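Catechol 1,2-dioxygenase (Acinetobacter sp., PDB 1DMH) catalyses the intradiol ring cleavage of catechol with O2 to cis,cis-muconate, using one ferric ion in each subunit of a homodimer. Local coordinates at residues Leu95-Ala100 with Lys291-Val296; Asn130-Ile135 with Thr194-Gly199; Leu237-Asn242 with Glu259-Asp264. One frame throughout, in Å; residues are numbered along the deposited sequence.

Interaction 1: residues Leu95-Ala100 with Lys291-Val296; sequences LGIENA and KLTRLV
Ile97 sets CG1 anti to its carbonyl carbon (chi1 -61°) and extends CD1 beyond it, while Val296 places CG2 anti to its own carbonyl carbon; the two branches meet obliquely, Ile97 CD1 standing 3.5 Å from Val296 CG2, tight for two carbons. The setting is a pair of antiparallel loop segments on the surface of the intradiol dioxygenase fold. Residues 95-100 leave helix 80-94, whose end is closed by a Schellman motif at Gly96, and residues 291-296 leave strand 283-291, so the end of the helical N-terminal part meets the loop that follows strand 283-291. The contact between them is one of side chains.

Thr293 takes the middle place. Its OG1 lies in the crowded position between N and the carbonyl carbon (chi1 58°), where Arg235 NE binds it, and this turns the methyl CG2 across the gap. There the methyl lies 4.0 Å from Ile97 CG2, the two side chains crossing at about a right angle, and 3.7 Å from Asn99 OD1. Asn99 in turn gives its ND2 to Asp92 of helix 80-94, which fixes how its amide is turned. At the far end Lys291 runs extended as far as chi3 and bends only at chi4, carrying NZ to the carbonyl O of Asp142. Its aliphatic chain thus passes alongside the methyl of Ala100, with Lys291 CD 3.3 Å from Ala100 CB.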
# COMPACT_ATOMS: atom_id res chain seq x y z
N LEU A 95 11.69 26.50 19.10
CA LEU A 95 11.98 26.38 20.53
C LEU A 95 13.36 26.91 20.87
O LEU A 95 13.81 26.78 22.00
CB LEU A 95 11.91 24.92 20.97
CG LEU A 95 10.54 24.25 20.92
CD1 LEU A 95 10.64 22.77 21.29
CD2 LEU A 95 9.62 25.01 21.87
N GLY A 96 14.03 27.50 19.89
CA GLY A 96 15.35 28.03 20.12
C GLY A 96 16.41 26.96 20.35
O GLY A 96 17.50 27.26 20.84
N ILE A 97 16.08 25.72 20.00
CA ILE A 97 17.03 24.61 20.16
C ILE A 97 17.96 24.60 18.97
O ILE A 97 17.56 24.29 17.85
CB ILE A 97 16.31 23.24 20.21
CG1 ILE A 97 15.36 23.18 21.41
CG2 ILE A 97 17.32 22.12 20.29
CD1 ILE A 97 14.56 21.90 21.48
N GLU A 98 19.22 24.95 19.21
CA GLU A 98 20.21 24.97 18.14
C GLU A 98 20.75 23.53 18.05
O GLU A 98 21.40 23.06 18.99
CB GLU A 98 21.30 25.98 18.52
CG GLU A 98 22.31 26.33 17.43
CD GLU A 98 23.38 25.27 17.24
OE1 GLU A 98 23.05 24.13 16.86
OE2 GLU A 98 24.58 25.59 17.49
N ASN A 99 20.45 22.82 16.95
CA ASN A 99 20.92 21.43 16.75
C ASN A 99 22.36 21.39 16.20
O ASN A 99 22.56 21.48 14.97
CB ASN A 99 20.01 20.66 15.76
CG ASN A 99 18.62 20.39 16.32
OD1 ASN A 99 18.47 19.72 17.34
ND2 ASN A 99 17.61 20.89 15.64
N ALA A 100 23.35 21.23 17.09
CA ALA A 100 24.74 21.20 16.68
C ALA A 100 24.96 20.12 15.62
O ALA A 100 25.44 20.42 14.53
CB ALA A 100 25.64 20.95 17.88
N LYS A 291 27.34 16.13 18.84
CA LYS A 291 26.94 16.96 19.97
C LYS A 291 25.44 16.79 20.16
O LYS A 291 24.66 16.91 19.20
CB LYS A 291 27.28 18.44 19.71
CG LYS A 291 26.99 19.35 20.92
CD LYS A 291 27.44 20.79 20.63
CE LYS A 291 27.00 21.80 21.70
NZ LYS A 291 27.61 21.50 23.01
N LEU A 292 25.05 16.49 21.39
CA LEU A 292 23.65 16.24 21.74
C LEU A 292 22.87 17.45 22.28
O LEU A 292 23.45 18.45 22.71
CB LEU A 292 23.59 15.10 22.77
CG LEU A 292 24.21 13.74 22.43
CD1 LEU A 292 23.92 12.80 23.58
CD2 LEU A 292 23.63 13.17 21.14
N THR A 293 21.55 17.36 22.24
CA THR A 293 20.70 18.42 22.76
C THR A 293 19.98 17.91 24.02
O THR A 293 19.74 16.70 24.19
CB THR A 293 19.66 18.89 21.72
OG1 THR A 293 18.85 17.78 21.31
CG2 THR A 293 20.35 19.45 20.49
N ARG A 294 19.66 18.84 24.92
CA ARG A 294 18.98 18.53 26.17
C ARG A 294 17.50 18.25 25.96
O ARG A 294 16.90 18.70 24.97
CB ARG A 294 19.09 19.70 27.15
CG ARG A 294 20.40 19.87 27.88
CD ARG A 294 20.16 20.78 29.09
NE ARG A 294 21.32 20.87 29.97
CZ ARG A 294 22.42 21.57 29.69
NH1 ARG A 294 22.51 22.25 28.55
NH2 ARG A 294 23.42 21.60 30.56
N LEU A 295 16.92 17.52 26.91
CA LEU A 295 15.50 17.20 26.89
C LEU A 295 14.73 18.52 26.96
O LEU A 295 15.28 19.54 27.38
CB LEU A 295 15.13 16.33 28.09
CG LEU A 295 15.74 14.93 28.12
CD1 LEU A 295 15.37 14.25 29.41
CD2 LEU A 295 15.23 14.11 26.93
N VAL A 296 13.48 18.50 26.53
CA VAL A 296 12.66 19.70 26.54
C VAL A 296 11.60 19.48 27.61
O VAL A 296 10.74 18.61 27.48
CB VAL A 296 12.01 19.93 25.14
CG1 VAL A 296 11.12 21.15 25.17
CG2 VAL A 296 13.10 20.11 24.10

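Interaction 2: residues Asn130-Ile135 with Thr194-Gly199; sequences NGHTLI and TILPAG
Leu134 and Thr194 lie side by side and point the same way, whereas Leu134 and Leu196 cross at about a right angle, so one leucine meets two neighbours in two different ways. With CG anti to its backbone N (chi1 -159°), Leu134 runs along Thr194 and brings CD1 within 3.8 Å of Thr194 CG2. Its branch point CG instead meets the tip of Leu196, at 4.0 Å from CD2. The other methyl of Leu196, CD1, reaches the edge of the His132 ring near its plane; the ring nitrogen NE2 is held by Glu267. Thr194 turns OG1 anti to N, where it bonds His157 NE2, and this leaves its methyl for the leucine.

The backbones carrying these side chains form an antiparallel pairing between strands 133-141 and 189-195 in the mixed sheet of the dioxygenase domain. Leu134 and Thr194 form the hydrogen-bonded pair: Thr194 N points nearly along the C=O axis of Leu134 at 2.8 Å from its O, while Leu134 N approaches Thr194 O from above the carbonyl plane. Leu196 N then binds His132 O at 3.0 Å. Beside that bond a water bridges the backbones, accepting from His132 N and donating to Leu196 O. Ile195 CG2 lies 4.0 Å from Gly131 CA.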
# COMPACT_ATOMS: atom_id res chain seq x y z
N ASN A 130 36.18 -7.86 -0.46
CA ASN A 130 36.70 -6.56 -0.90
C ASN A 130 36.63 -5.48 0.15
O ASN A 130 36.82 -4.32 -0.16
CB ASN A 130 35.96 -6.11 -2.16
CG ASN A 130 36.00 -7.17 -3.25
OD1 ASN A 130 37.07 -7.57 -3.70
ND2 ASN A 130 34.83 -7.63 -3.67
N GLY A 131 36.38 -5.86 1.39
CA GLY A 131 36.28 -4.85 2.42
C GLY A 131 37.59 -4.12 2.60
O GLY A 131 38.65 -4.73 2.55
N HIS A 132 37.51 -2.82 2.80
CA HIS A 132 38.70 -2.00 3.04
C HIS A 132 38.57 -1.54 4.50
O HIS A 132 37.56 -0.98 4.88
CB HIS A 132 38.72 -0.80 2.09
CG HIS A 132 39.92 0.07 2.24
ND1 HIS A 132 41.21 -0.42 2.13
CD2 HIS A 132 40.05 1.39 2.51
CE1 HIS A 132 42.07 0.56 2.32
NE2 HIS A 132 41.39 1.67 2.56
N THR A 133 39.59 -1.81 5.30
CA THR A 133 39.57 -1.46 6.72
C THR A 133 39.30 -0.00 6.97
O THR A 133 39.90 0.86 6.35
CB THR A 133 40.89 -1.83 7.41
OG1 THR A 133 41.17 -3.20 7.17
CG2 THR A 133 40.78 -1.62 8.93
N LEU A 134 38.40 0.27 7.92
CA LEU A 134 38.02 1.63 8.29
C LEU A 134 38.09 1.75 9.80
O LEU A 134 37.51 0.92 10.51
CB LEU A 134 36.56 1.90 7.86
CG LEU A 134 36.00 3.31 7.68
CD1 LEU A 134 34.60 3.31 8.22
CD2 LEU A 134 36.84 4.37 8.30
N ILE A 135 38.79 2.78 10.30
CA ILE A 135 38.88 3.05 11.75
C ILE A 135 37.99 4.30 11.87
O ILE A 135 38.31 5.34 11.29
CB ILE A 135 40.34 3.43 12.21
CG1 ILE A 135 41.30 2.28 11.93
CG2 ILE A 135 40.37 3.82 13.69
CD1 ILE A 135 40.92 1.00 12.58
N THR A 194 35.91 -1.25 11.32
CA THR A 194 34.93 -1.88 10.46
C THR A 194 35.46 -1.79 9.02
O THR A 194 36.68 -1.79 8.82
CB THR A 194 33.56 -1.20 10.62
OG1 THR A 194 32.58 -1.93 9.88
CG2 THR A 194 33.60 0.24 10.13
N ILE A 195 34.58 -1.75 8.01
CA ILE A 195 35.04 -1.59 6.63
C ILE A 195 34.26 -0.43 6.00
O ILE A 195 33.18 -0.07 6.48
CB ILE A 195 34.83 -2.87 5.76
CG1 ILE A 195 33.35 -3.24 5.72
CG2 ILE A 195 35.68 -4.03 6.28
CD1 ILE A 195 33.03 -4.36 4.76
N LEU A 196 34.81 0.15 4.93
CA LEU A 196 34.12 1.23 4.22
C LEU A 196 32.92 0.67 3.50
O LEU A 196 33.05 -0.29 2.74
CB LEU A 196 35.01 1.88 3.17
CG LEU A 196 35.75 3.16 3.51
CD1 LEU A 196 36.47 3.61 2.25
CD2 LEU A 196 34.79 4.25 3.97
N PRO A 197 31.74 1.23 3.74
CA PRO A 197 30.56 0.72 3.06
C PRO A 197 30.51 1.25 1.63
O PRO A 197 31.22 2.21 1.29
CB PRO A 197 29.43 1.29 3.90
CG PRO A 197 29.96 2.63 4.24
CD PRO A 197 31.36 2.28 4.70
N ALA A 198 29.70 0.60 0.80
CA ALA A 198 29.49 1.02 -0.59
C ALA A 198 28.07 1.56 -0.57
O ALA A 198 27.29 1.19 0.31
CB ALA A 198 29.57 -0.19 -1.54
N GLY A 199 27.74 2.43 -1.50
CA GLY A 199 26.39 2.96 -1.56
C GLY A 199 25.38 1.83 -1.69
O GLY A 199 25.72 0.69 -2.04
O HOH W 1 35.42 -1.37 2.12

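Interaction 3: residues Leu237-Asn242 with Glu259-Asp264; sequences LTTQIN and EGLVVD
Two strands run parallel here in a short register, with Asn242 facing Val262 and the N-H and C=O of Asn242 both bonded to the partner strand: Asn242 N gives to Leu261 O at 2.7 Å, and Val263 N gives to Asn242 O at 2.8 Å. Both bonds are nearly straight and point almost along the C=O axes, the second with a C=O...N angle of 170°. Ile241 CA also makes a CA-H...O contact, at 3.2 Å, with the same Leu261 O.

Asn242 and Val262 put their side chains on the same face of the sheet. Leu261, with CG anti to its carbonyl carbon (chi1 -60°), reaches back along the partner strand and straddles Thr239 OG1 with both methyls, CD1 at 3.4 Å and CD2 at 3.5 Å. That hydroxyl is anti to its own N and bonds Pro102 O, so the leucine covers an already satisfied polar group. The same leucine also lies over a main-chain carbonyl, its CB 3.4 Å from Gln240 O, a buried oxygen with no polar partner in the model. Asn242 ND2 is likewise buried without one. Further along, Ile241 and Val263 cross obliquely: each presents the CG2 that is anti to its carbonyl carbon, and the two methyls meet at 3.8 Å.

Strand 237-243 passes close to the iron site of this intradiol dioxygenase: the side chain of Gln240 lies about 5 Å from both the ferric ion and the bound 4-methylcatechol. It packs on His224 and His226, two iron ligands of the antiparallel neighbour 220-230, a position consistent with a second-shell residue; its OE1 makes a weak hydrogen bond with Arg221 NH2, of the 4-methylcatechol pocket. Strand 262-268 continues the sheet on the other flank, and Ile241 and Val263 both pack on Phe288 of strand 283-291.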
# COMPACT_ATOMS: atom_id res chain seq x y z
N LEU A 237 19.54 11.20 19.39
CA LEU A 237 19.96 11.75 18.10
C LEU A 237 19.93 10.67 17.04
O LEU A 237 20.44 9.58 17.25
CB LEU A 237 21.41 12.28 18.19
CG LEU A 237 22.01 13.38 17.28
CD1 LEU A 237 23.47 13.09 17.14
CD2 LEU A 237 21.30 13.52 15.97
N THR A 238 19.33 10.97 15.89
CA THR A 238 19.32 10.04 14.77
C THR A 238 20.02 10.80 13.65
O THR A 238 19.61 11.91 13.31
CB THR A 238 17.89 9.69 14.29
OG1 THR A 238 17.21 8.98 15.34
CG2 THR A 238 17.92 8.82 13.00
N THR A 239 21.08 10.23 13.08
CA THR A 239 21.75 10.94 12.01
C THR A 239 22.60 9.95 11.21
O THR A 239 22.49 8.74 11.39
CB THR A 239 22.64 12.11 12.60
OG1 THR A 239 23.08 12.95 11.53
CG2 THR A 239 23.87 11.57 13.32
N GLN A 240 23.40 10.45 10.29
CA GLN A 240 24.26 9.54 9.53
C GLN A 240 25.38 10.38 8.95
O GLN A 240 25.29 11.61 8.96
CB GLN A 240 23.49 8.89 8.39
CG GLN A 240 23.47 9.76 7.17
CD GLN A 240 22.75 9.16 5.97
OE1 GLN A 240 22.92 9.66 4.84
NE2 GLN A 240 21.93 8.13 6.19
N ILE A 241 26.44 9.72 8.49
CA ILE A 241 27.50 10.47 7.82
C ILE A 241 27.67 9.89 6.44
O ILE A 241 27.44 8.71 6.21
CB ILE A 241 28.85 10.45 8.59
CG1 ILE A 241 29.29 9.03 8.92
CG2 ILE A 241 28.72 11.33 9.82
CD1 ILE A 241 30.62 8.95 9.70
N ASN A 242 28.03 10.77 5.51
CA ASN A 242 28.24 10.45 4.11
C ASN A 242 29.73 10.42 3.83
O ASN A 242 30.46 11.30 4.27
CB ASN A 242 27.63 11.54 3.23
CG ASN A 242 26.17 11.44 3.17
OD1 ASN A 242 25.65 10.58 2.47
ND2 ASN A 242 25.46 12.30 3.92
N GLU A 259 24.63 19.25 4.98
CA GLU A 259 25.92 19.89 5.20
C GLU A 259 26.30 19.62 6.64
O GLU A 259 25.47 19.75 7.54
CB GLU A 259 25.83 21.39 4.98
CG GLU A 259 25.64 21.78 3.53
CD GLU A 259 25.58 23.28 3.37
OE1 GLU A 259 26.56 23.96 3.81
OE2 GLU A 259 24.56 23.79 2.80
N GLY A 260 27.55 19.26 6.85
CA GLY A 260 27.99 18.97 8.19
C GLY A 260 27.98 17.47 8.42
O GLY A 260 28.49 17.02 9.42
N LEU A 261 27.38 16.70 7.51
CA LEU A 261 27.35 15.25 7.68
C LEU A 261 28.19 14.52 6.62
O LEU A 261 28.17 13.28 6.54
CB LEU A 261 25.91 14.73 7.65
CG LEU A 261 24.96 15.26 8.72
CD1 LEU A 261 23.59 14.60 8.55
CD2 LEU A 261 25.53 14.99 10.12
N VAL A 262 28.92 15.29 5.80
CA VAL A 262 29.78 14.70 4.77
C VAL A 262 31.18 14.64 5.38
O VAL A 262 31.73 15.67 5.73
CB VAL A 262 29.79 15.58 3.49
CG1 VAL A 262 30.71 14.97 2.45
CG2 VAL A 262 28.37 15.73 2.96
N VAL A 263 31.74 13.45 5.49
CA VAL A 263 33.04 13.27 6.12
C VAL A 263 34.09 12.62 5.19
O VAL A 263 33.78 11.67 4.46
CB VAL A 263 32.84 12.41 7.42
CG1 VAL A 263 34.16 12.18 8.15
CG2 VAL A 263 31.80 13.09 8.33
N ASP A 264 35.32 13.13 5.22
CA ASP A 264 36.39 12.57 4.40
C ASP A 264 36.98 11.32 5.05
O ASP A 264 37.26 11.31 6.24
CB ASP A 264 37.57 13.54 4.24
CG ASP A 264 37.17 14.90 3.72
OD1 ASP A 264 36.51 14.97 2.66
OD2 ASP A 264 37.52 15.90 4.38

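Interaction 3 is buried and nearest the iron, interaction 2 is partly buried in another part of the same mixed sheet, and interaction 1 lies on the surface. Their chemistry follows: interactions 2 and 3 rest on main-chain hydrogen bonds, antiparallel in one and parallel in the other, whereas interaction 1 is apolar side-chain packing in which Asn99, Lys291 and Thr293 have polar partners outside the two segments. Strand 283-291 relates all three, since residues 291-296 continue from it and it pairs with strands 133-141 and 262-268. Interactions 1 and 3 touch directly, Leu292 CD2 lying 3.8 Å from Leu237 CB, while interactions 1 and 2 remain about 17 Å apart at their nearest atoms.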